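Local structure of predicted metal-dependent phosphohydrolase (Magnetospirillum magnetotacticum MS-1, 3KH1) at the interface of chains A and B. The protein probably acts as a metal-dependent phosphohydrolase of the HD-domain family, perhaps removing phosphate from deoxyribonucleoside 5'-monophosphates. Numbering follows the deposited sequence. Chains: chain A/B, Predicted metal-dependent phosphohydrolase.

All three contacts are patches of one two-fold symmetric interface between chains A and B, so each recurs with the chains exchanged. Contacts 2 and 3 are neighbours, the centres of their C-alpha atoms about 7 Å apart, and share B:Asp21 and B:Lys24. The C-alpha centre of contact 1 lies about 12 Å from that of contact 2 and about 14 Å from that of contact 3. Helix 41-54 and the 3-10 helix 20-25 serve in all three. Contact 1 seats an indole, while contacts 2 and 3 are mainly polar. Together they suggest a specific dimer, although the structure alone does not prove one in solution.

Contact 1: the interface of chains A and B. Residues chain A 20, 23-24, 42, 45, 73; chain B 46, 50.
Helix 41-54 of chain B lays B:Trp46 and B:Thr50 against three elements of chain A: the 3-10 helix 20-25, helix 41-54 and the end of helix 65-74. This is a largely apolar patch of an interface that probably belongs to a homodimer of HD-domain subunits, with the indole of B:Trp46 inserted into it. With CG anti to the backbone N (chi1 164°), the ring swings away from its own helix and into chain A. NE1 of B:Trp46 donates to the backbone O of A:Leu73 at 2.9 Å, almost straight at 171°, in the ring plane and on a carbonyl lone pair. That bond would help set the rotation of the indole. One face carries the methyl CD2 of A:Leu23, 3.5 Å from CZ2 of B:Trp46, and the CB of A:Ala42, 3.6 Å from CE3 of B:Trp46, both set toward the rim. On the opposite face lies the hydroxyl OG1 of B:Thr50, itself held by a 2.8 Å hydrogen bond to the backbone O of B:Trp46. CD1 of B:Trp46 touches both CB of A:Ser45 and CD2 of A:Leu73, which come from directions about a right angle apart. A:Leu73 and B:Thr50 run past each other in opposite directions, whereas A:Ile20 and B:Thr50 meet tip to tip through CD1 and CG2, 3.9 Å apart. At the far end of the six-membered ring, CH2 of B:Trp46 comes 3.3 Å from the backbone O of A:Ile20.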
ATOM      1  N   ILE A  20      -3.567  -3.864  11.582  1.00 12.85           N
ATOM      2  CA  ILE A  20      -2.478  -3.738  10.617  1.00 12.53           C
ATOM      3  C   ILE A  20      -2.062  -2.301  10.386  1.00 12.04           C
ATOM      4  O   ILE A  20      -1.053  -2.088   9.704  1.00 12.27           O
ATOM      5  CB  ILE A  20      -2.759  -4.533   9.303  1.00 12.64           C
ATOM      6  CG1 ILE A  20      -3.910  -3.942   8.498  1.00 12.57           C
ATOM      7  CG2 ILE A  20      -2.937  -6.032   9.574  1.00 13.61           C
ATOM      8  CD1 ILE A  20      -4.131  -4.607   7.093  1.00 13.19           C
ATOM      9  N   LEU A  23       1.686  -1.802  10.880  1.00 10.59           N
ATOM     10  CA  LEU A  23       2.767  -2.044   9.901  1.00  9.88           C
ATOM     11  C   LEU A  23       3.483  -0.745   9.556  1.00 10.12           C
ATOM     12  O   LEU A  23       4.650  -0.727   9.155  1.00 10.12           O
ATOM     13  CB  LEU A  23       2.216  -2.738   8.657  1.00  9.72           C
ATOM     14  CG  LEU A  23       3.275  -3.200   7.654  1.00 10.45           C
ATOM     15  CD1 LEU A  23       4.167  -4.261   8.323  1.00 12.38           C
ATOM     16  CD2 LEU A  23       2.612  -3.701   6.418  1.00 11.61           C
ATOM     17  N   LYS A  24       2.762   0.358   9.687  1.00  9.47           N
ATOM     18  CA  LYS A  24       3.273   1.692   9.365  1.00  9.21           C
ATOM     19  C   LYS A  24       4.435   2.107  10.261  1.00  9.80           C
ATOM     20  O   LYS A  24       5.194   2.987   9.848  1.00 12.05           O
ATOM     21  CB  LYS A  24       2.123   2.713   9.467  1.00  8.90           C
ATOM     22  CG  LYS A  24       1.008   2.451   8.416  1.00  8.96           C
ATOM     23  CD  LYS A  24      -0.265   3.227   8.703  1.00 10.19           C
ATOM     24  CE  LYS A  24      -1.409   2.777   7.807  1.00 10.04           C
ATOM     25  NZ  LYS A  24      -2.714   3.457   8.165  1.00 10.84           N
ATOM     26  N   ALA A  42       4.709  -0.357   5.432  1.00  8.11           N
ATOM     27  CA  ALA A  42       3.417  -0.113   4.758  1.00  9.36           C
ATOM     28  C   ALA A  42       3.658   0.651   3.469  1.00  8.13           C
ATOM     29  O   ALA A  42       3.126   0.291   2.423  1.00  9.48           O
ATOM     30  CB  ALA A  42       2.447   0.646   5.685  1.00  9.56           C
ATOM     31  N   SER A  45       5.229  -1.635   0.866  1.00  8.19           N
ATOM     32  CA  SER A  45       4.274  -2.526   0.231  1.00  8.03           C
ATOM     33  C   SER A  45       3.381  -1.726  -0.748  1.00  8.28           C
ATOM     34  O   SER A  45       3.043  -2.256  -1.816  1.00  8.10           O
ATOM     35  CB  SER A  45       3.459  -3.293   1.258  1.00  8.99           C
ATOM     36  OG  SER A  45       4.253  -4.338   1.811  1.00 11.81           O
ATOM     37  N   LEU A  73       0.769  -6.707  -0.853  1.00  9.08           N
ATOM     38  CA  LEU A  73       0.134  -5.884   0.186  1.00  9.35           C
ATOM     39  C   LEU A  73       0.237  -6.582   1.549  1.00  9.15           C
ATOM     40  O   LEU A  73       0.349  -5.920   2.572  1.00  9.55           O
ATOM     41  CB  LEU A  73      -1.305  -5.591  -0.122  1.00  9.32           C
ATOM     42  CG  LEU A  73      -1.511  -4.683  -1.361  1.00  9.28           C
ATOM     43  CD1 LEU A  73      -3.001  -4.635  -1.723  1.00 10.75           C
ATOM     44  CD2 LEU A  73      -1.000  -3.240  -1.070  1.00 10.08           C
TER
ATOM     45  N   TRP B  46      -1.816   2.008   0.798  1.00  8.58           N
ATOM     46  CA  TRP B  46      -1.554   0.631   1.111  1.00  8.76           C
ATOM     47  C   TRP B  46      -2.732   0.038   1.944  1.00  8.67           C
ATOM     48  O   TRP B  46      -3.260  -1.044   1.657  1.00  9.12           O
ATOM     49  CB  TRP B  46      -0.280   0.480   1.994  1.00  8.54           C
ATOM     50  CG  TRP B  46      -0.186  -0.865   2.652  1.00  9.14           C
ATOM     51  CD1 TRP B  46       0.171  -2.053   2.078  1.00  9.20           C
ATOM     52  CD2 TRP B  46      -0.550  -1.178   4.013  1.00  8.75           C
ATOM     53  NE1 TRP B  46       0.039  -3.077   2.988  1.00  8.49           N
ATOM     54  CE2 TRP B  46      -0.421  -2.560   4.159  1.00  8.86           C
ATOM     55  CE3 TRP B  46      -0.994  -0.408   5.120  1.00  8.73           C
ATOM     56  CZ2 TRP B  46      -0.672  -3.209   5.365  1.00 10.03           C
ATOM     57  CZ3 TRP B  46      -1.253  -1.061   6.306  1.00  8.82           C
ATOM     58  CH2 TRP B  46      -1.076  -2.432   6.411  1.00 10.92           C
ATOM     59  N   THR B  50      -5.416  -2.858   0.660  1.00  9.13           N
ATOM     60  CA  THR B  50      -5.461  -4.128   1.380  1.00  9.24           C
ATOM     61  C   THR B  50      -6.913  -4.464   1.788  1.00  9.59           C
ATOM     62  O   THR B  50      -7.372  -5.585   1.625  1.00 10.32           O
ATOM     63  CB  THR B  50      -4.508  -4.103   2.585  1.00  9.60           C
ATOM     64  OG1 THR B  50      -3.177  -3.830   2.137  1.00  9.37           O
ATOM     65  CG2 THR B  50      -4.496  -5.446   3.306  1.00 11.71           C
TER

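Contact 2: the interface of chains A and B. Residues chain A 39, 46-47, 144, 148; chain B 17, 21, 24.
B:Lys24 reaches from its 3-10 helix into a polar pocket of chain A formed by A:Glu39, A:His47 and A:His148, a salt-bridged patch of the probable dimer interface of this HD-domain protein. From CB, its CG lies beside the backbone N (chi1 -60°), and the chain then runs extended, CB, CG and CD lying along the aliphatic part and carboxylate of A:Glu43. CE of B:Lys24 passes the six-membered ring of A:Trp46, 4.1 Å from CZ3. NZ of B:Lys24 forms a salt bridge to the carboxylate OE2 of A:Glu39 at 2.7 Å, on the anti side, and donates to ND1 of A:His47 at 2.9 Å. A third bond, to OD1 of B:Asp21 in its own chain, arrives nearly along the C-O axis. The amide NE2 of A:Gln144 works from the second shell, giving hydrogen bonds to the same OE2, on its syn side, and to ND1 of A:His47; both nitrogens reach ND1 from well out of the ring plane. The lysine would probably offset part of the charge of the two nearby carboxylates. CE1 of A:His148 faces the carboxylate of B:Asp21, the planes 86° apart. NE2 of A:His47 donates in the ring plane to the backbone O of B:Val17 at 2.8 Å, with 158° at the hydrogen.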
ATOM      1  N   GLU A  39      12.342   4.255   4.887  1.00  9.93           N
ATOM      2  CA  GLU A  39      11.052   3.754   4.468  1.00  9.78           C
ATOM      3  C   GLU A  39      10.410   2.844   5.492  1.00  9.15           C
ATOM      4  O   GLU A  39      11.127   2.063   6.149  1.00  9.80           O
ATOM      5  CB  GLU A  39      11.281   2.957   3.146  1.00 11.80           C
ATOM      6  CG  GLU A  39      10.087   2.650   2.395  1.00 12.74           C
ATOM      7  CD  GLU A  39      10.380   1.812   1.162  1.00 10.20           C
ATOM      8  OE1 GLU A  39      11.134   0.798   1.219  1.00 10.07           O
ATOM      9  OE2 GLU A  39       9.730   2.111   0.187  1.00 12.11           O
ATOM     10  N   TRP A  46       2.949  -0.508  -0.396  1.00  8.27           N
ATOM     11  CA  TRP A  46       2.258   0.339  -1.375  1.00  8.50           C
ATOM     12  C   TRP A  46       3.065   0.426  -2.663  1.00  8.53           C
ATOM     13  O   TRP A  46       2.529   0.260  -3.758  1.00  8.99           O
ATOM     14  CB  TRP A  46       2.042   1.770  -0.809  1.00  8.43           C
ATOM     15  CG  TRP A  46       1.625   2.721  -1.902  1.00  8.32           C
ATOM     16  CD1 TRP A  46       0.393   2.829  -2.418  1.00  9.16           C
ATOM     17  CD2 TRP A  46       2.465   3.634  -2.599  1.00  8.32           C
ATOM     18  NE1 TRP A  46       0.382   3.719  -3.431  1.00  8.68           N
ATOM     19  CE2 TRP A  46       1.657   4.244  -3.562  1.00  8.46           C
ATOM     20  CE3 TRP A  46       3.803   3.979  -2.494  1.00  9.29           C
ATOM     21  CZ2 TRP A  46       2.143   5.174  -4.468  1.00  9.36           C
ATOM     22  CZ3 TRP A  46       4.290   4.960  -3.375  1.00  8.99           C
ATOM     23  CH2 TRP A  46       3.462   5.533  -4.354  1.00  9.81           C
ATOM     24  N   HIS A  47       4.331   0.730  -2.539  1.00  8.39           N
ATOM     25  CA  HIS A  47       5.147   1.014  -3.691  1.00  8.62           C
ATOM     26  C   HIS A  47       5.324  -0.181  -4.579  1.00  8.44           C
ATOM     27  O   HIS A  47       5.142  -0.102  -5.797  1.00  8.58           O
ATOM     28  CB  HIS A  47       6.504   1.520  -3.207  1.00  8.77           C
ATOM     29  CG  HIS A  47       7.243   2.390  -4.182  1.00  9.24           C
ATOM     30  ND1 HIS A  47       8.446   2.965  -3.855  1.00  9.72           N
ATOM     31  CD2 HIS A  47       6.972   2.768  -5.456  1.00  9.99           C
ATOM     32  CE1 HIS A  47       8.862   3.700  -4.877  1.00  9.87           C
ATOM     33  NE2 HIS A  47       7.984   3.621  -5.856  1.00  9.86           N
ATOM     34  N   GLN A 144      13.042  -2.812  -6.136  1.00 10.37           N
ATOM     35  CA  GLN A 144      12.785  -1.488  -5.591  1.00 10.56           C
ATOM     36  C   GLN A 144      13.919  -0.915  -4.706  1.00  9.57           C
ATOM     37  O   GLN A 144      14.266   0.278  -4.854  1.00 10.09           O
ATOM     38  CB  GLN A 144      11.411  -1.427  -4.929  1.00  9.87           C
ATOM     39  CG  GLN A 144      10.971  -0.059  -4.375  1.00 10.82           C
ATOM     40  CD  GLN A 144      11.266   0.133  -2.918  1.00 10.50           C
ATOM     41  OE1 GLN A 144      12.018  -0.635  -2.285  1.00 11.32           O
ATOM     42  NE2 GLN A 144      10.581   1.140  -2.325  1.00 11.19           N
ATOM     43  N   HIS A 148      16.128   2.610  -5.108  1.00  9.59           N
ATOM     44  CA  HIS A 148      16.311   3.627  -4.050  1.00  9.42           C
ATOM     45  C   HIS A 148      17.774   3.858  -3.712  1.00 10.07           C
ATOM     46  O   HIS A 148      18.188   5.012  -3.570  1.00 10.90           O
ATOM     47  CB  HIS A 148      15.530   3.238  -2.808  1.00  9.05           C
ATOM     48  CG  HIS A 148      14.080   3.592  -2.894  1.00  8.70           C
ATOM     49  ND1 HIS A 148      13.469   4.347  -1.943  1.00 10.50           N
ATOM     50  CD2 HIS A 148      13.133   3.328  -3.842  1.00  9.84           C
ATOM     51  CE1 HIS A 148      12.215   4.562  -2.309  1.00  9.44           C
ATOM     52  NE2 HIS A 148      11.981   3.966  -3.462  1.00 10.05           N
TER
ATOM     53  N   VAL B  17       7.902   5.290 -11.470  1.00 11.02           N
ATOM     54  CA  VAL B  17       8.098   4.509 -10.215  1.00 10.75           C
ATOM     55  C   VAL B  17       8.959   5.291  -9.201  1.00 10.61           C
ATOM     56  O   VAL B  17       8.668   5.303  -8.017  1.00 11.04           O
ATOM     57  CB  VAL B  17       8.718   3.133 -10.523  1.00 11.31           C
ATOM     58  CG1 VAL B  17       9.210   2.455  -9.264  1.00 11.27           C
ATOM     59  CG2 VAL B  17       7.741   2.243 -11.318  1.00 12.56           C
ATOM     60  N   ASP B  21       7.629   7.796  -5.344  1.00  9.50           N
ATOM     61  CA  ASP B  21       8.153   7.737  -3.994  1.00  8.96           C
ATOM     62  C   ASP B  21       7.750   8.973  -3.178  1.00  9.10           C
ATOM     63  O   ASP B  21       7.573   8.899  -1.951  1.00  9.15           O
ATOM     64  CB  ASP B  21       9.672   7.630  -4.034  1.00  9.28           C
ATOM     65  CG  ASP B  21      10.331   7.570  -2.638  1.00  9.67           C
ATOM     66  OD1 ASP B  21       9.988   6.622  -1.906  1.00  9.57           O
ATOM     67  OD2 ASP B  21      11.168   8.421  -2.285  1.00 11.00           O
ATOM     68  N   LYS B  24       4.991   9.274  -0.349  1.00  8.64           N
ATOM     69  CA  LYS B  24       5.323   8.956   1.036  1.00  8.49           C
ATOM     70  C   LYS B  24       5.580  10.189   1.902  1.00  9.18           C
ATOM     71  O   LYS B  24       5.582  10.072   3.136  1.00 10.38           O
ATOM     72  CB  LYS B  24       6.551   8.035   1.063  1.00  8.69           C
ATOM     73  CG  LYS B  24       6.326   6.705   0.328  1.00  9.07           C
ATOM     74  CD  LYS B  24       7.612   5.917   0.116  1.00  8.74           C
ATOM     75  CE  LYS B  24       7.463   4.767  -0.845  1.00  9.13           C
ATOM     76  NZ  LYS B  24       8.769   4.179  -1.240  1.00 10.06           N
TER

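Contact 3: the interface of chains A and B. Residues chain A 32, 34, 37, 43; chain B 21, 24-25, 40.
The carboxylate oxygen OE1 of A:Glu43 is gripped from both chains, by the guanidinium NH2 of A:Arg37 and the amide ND2 of B:Asn40. In this HD-family protein the carboxylate thus joins helix 41-54 of one subunit to strand 38-40 of the other. A:Arg37 takes the carboxylate of A:Glu43 end-on in a salt bridge: NH1 bonds OE2 at 2.8 Å on its syn lone pair, and NH2 bonds OE1 at 2.9 Å, both partners lying in the guanidinium plane. This paired grip would keep the carboxylate close to the guanidinium plane. B:Asn40 approaches the pair from across the interface, its ND2 2.9 Å from OE1 of A:Glu43 and almost in line with the CD-OE1 bond, though the oxygen is tilted 31° out of the amide plane. NH2 of A:Arg37 also turns to the backbone O of B:Lys24, but that bond is weak. Methyl CD2 of A:Leu32 sits over the centre of the A:Arg37 guanidinium, 3.6 Å above its plane, and reaches CG2 of B:Thr25 at 3.9 Å. A:Glu43 places CG between its backbone N and carbonyl carbon (chi1 66°), from where its chain extends across the aliphatic part of B:Lys24. There CB of A:Glu43 packs against CG of B:Lys24 at 3.8 Å.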
ATOM      1  N   LEU A  32      13.984   6.695   1.699  1.00  8.78           N
ATOM      2  CA  LEU A  32      13.297   7.421   0.628  1.00  9.25           C
ATOM      3  C   LEU A  32      14.340   7.985  -0.356  1.00  8.81           C
ATOM      4  O   LEU A  32      15.487   8.237  -0.023  1.00  9.62           O
ATOM      5  CB  LEU A  32      12.455   8.562   1.207  1.00  9.65           C
ATOM      6  CG  LEU A  32      11.041   8.190   1.693  1.00 12.99           C
ATOM      7  CD1 LEU A  32      10.902   6.936   2.461  1.00 15.46           C
ATOM      8  CD2 LEU A  32      10.314   9.401   2.248  1.00 11.74           C
ATOM      9  N   ASP A  34      14.898  10.814  -1.601  1.00  9.43           N
ATOM     10  CA  ASP A  34      15.529  12.054  -1.177  1.00 10.51           C
ATOM     11  C   ASP A  34      16.387  11.955   0.108  1.00 10.98           C
ATOM     12  O   ASP A  34      16.847  12.980   0.617  1.00 11.87           O
ATOM     13  CB  ASP A  34      14.473  13.179  -0.992  1.00 10.83           C
ATOM     14  CG  ASP A  34      13.456  12.859   0.097  1.00 12.15           C
ATOM     15  OD1 ASP A  34      13.581  11.820   0.796  1.00 12.27           O
ATOM     16  OD2 ASP A  34      12.480  13.653   0.269  1.00 18.16           O
ATOM     17  N   ARG A  37      14.505  10.078   5.234  1.00  9.20           N
ATOM     18  CA  ARG A  37      14.195   9.162   6.340  1.00  8.97           C
ATOM     19  C   ARG A  37      14.194   7.748   5.752  1.00  9.60           C
ATOM     20  O   ARG A  37      14.105   7.555   4.525  1.00  9.28           O
ATOM     21  CB  ARG A  37      12.838   9.494   7.009  1.00  9.17           C
ATOM     22  CG  ARG A  37      11.688   9.447   6.020  1.00  9.77           C
ATOM     23  CD  ARG A  37      10.382   9.656   6.749  1.00  9.39           C
ATOM     24  NE  ARG A  37       9.212   9.638   5.887  1.00  9.74           N
ATOM     25  CZ  ARG A  37       8.633   8.563   5.424  1.00  9.50           C
ATOM     26  NH1 ARG A  37       9.126   7.349   5.655  1.00  9.45           N
ATOM     27  NH2 ARG A  37       7.568   8.694   4.651  1.00 10.20           N
ATOM     28  N   GLU A  43       4.451   1.719   3.517  1.00  9.32           N
ATOM     29  CA  GLU A  43       4.671   2.506   2.290  1.00  9.07           C
ATOM     30  C   GLU A  43       5.532   1.717   1.296  1.00  9.23           C
ATOM     31  O   GLU A  43       5.341   1.861   0.103  1.00  8.44           O
ATOM     32  CB  GLU A  43       5.201   3.843   2.574  1.00 13.34           C
ATOM     33  CG  GLU A  43       6.501   3.811   3.117  1.00 11.09           C
ATOM     34  CD  GLU A  43       6.960   5.192   3.835  1.00 12.99           C
ATOM     35  OE1 GLU A  43       6.240   6.213   3.941  1.00 15.90           O
ATOM     36  OE2 GLU A  43       8.046   5.150   4.297  1.00 10.54           O
TER
ATOM     37  N   ASP B  21       7.629   7.796  -5.344  1.00  9.50           N
ATOM     38  CA  ASP B  21       8.153   7.737  -3.994  1.00  8.96           C
ATOM     39  C   ASP B  21       7.750   8.973  -3.178  1.00  9.10           C
ATOM     40  O   ASP B  21       7.573   8.899  -1.951  1.00  9.15           O
ATOM     41  CB  ASP B  21       9.672   7.630  -4.034  1.00  9.28           C
ATOM     42  CG  ASP B  21      10.331   7.570  -2.638  1.00  9.67           C
ATOM     43  OD1 ASP B  21       9.988   6.622  -1.906  1.00  9.57           O
ATOM     44  OD2 ASP B  21      11.168   8.421  -2.285  1.00 11.00           O
ATOM     45  N   LYS B  24       4.991   9.274  -0.349  1.00  8.64           N
ATOM     46  CA  LYS B  24       5.323   8.956   1.036  1.00  8.49           C
ATOM     47  C   LYS B  24       5.580  10.189   1.902  1.00  9.18           C
ATOM     48  O   LYS B  24       5.582  10.072   3.136  1.00 10.38           O
ATOM     49  CB  LYS B  24       6.551   8.035   1.063  1.00  8.69           C
ATOM     50  CG  LYS B  24       6.326   6.705   0.328  1.00  9.07           C
ATOM     51  CD  LYS B  24       7.612   5.917   0.116  1.00  8.74           C
ATOM     52  CE  LYS B  24       7.463   4.767  -0.845  1.00  9.13           C
ATOM     53  NZ  LYS B  24       8.769   4.179  -1.240  1.00 10.06           N
ATOM     54  N   THR B  25       5.839  11.307   1.252  1.00  9.52           N
ATOM     55  CA  THR B  25       6.134  12.552   1.935  1.00 10.28           C
ATOM     56  C   THR B  25       4.898  13.447   2.165  1.00 10.50           C
ATOM     57  O   THR B  25       4.994  14.493   2.813  1.00 10.96           O
ATOM     58  CB  THR B  25       7.193  13.389   1.208  1.00 10.34           C
ATOM     59  OG1 THR B  25       6.680  13.979   0.004  1.00 11.67           O
ATOM     60  CG2 THR B  25       8.446  12.544   0.883  1.00 12.02           C
ATOM     61  N   ASN B  40       0.829   9.256   6.276  1.00  9.51           N
ATOM     62  CA  ASN B  40       1.095   9.757   4.937  1.00  9.57           C
ATOM     63  C   ASN B  40       0.220   9.095   3.874  1.00  8.99           C
ATOM     64  O   ASN B  40      -0.434   8.077   4.096  1.00  8.99           O
ATOM     65  CB  ASN B  40       2.581   9.726   4.565  1.00  9.37           C
ATOM     66  CG  ASN B  40       3.136   8.340   4.283  1.00  9.14           C
ATOM     67  OD1 ASN B  40       2.662   7.669   3.343  1.00  9.63           O
ATOM     68  ND2 ASN B  40       4.102   7.878   5.077  1.00 10.33           N
TER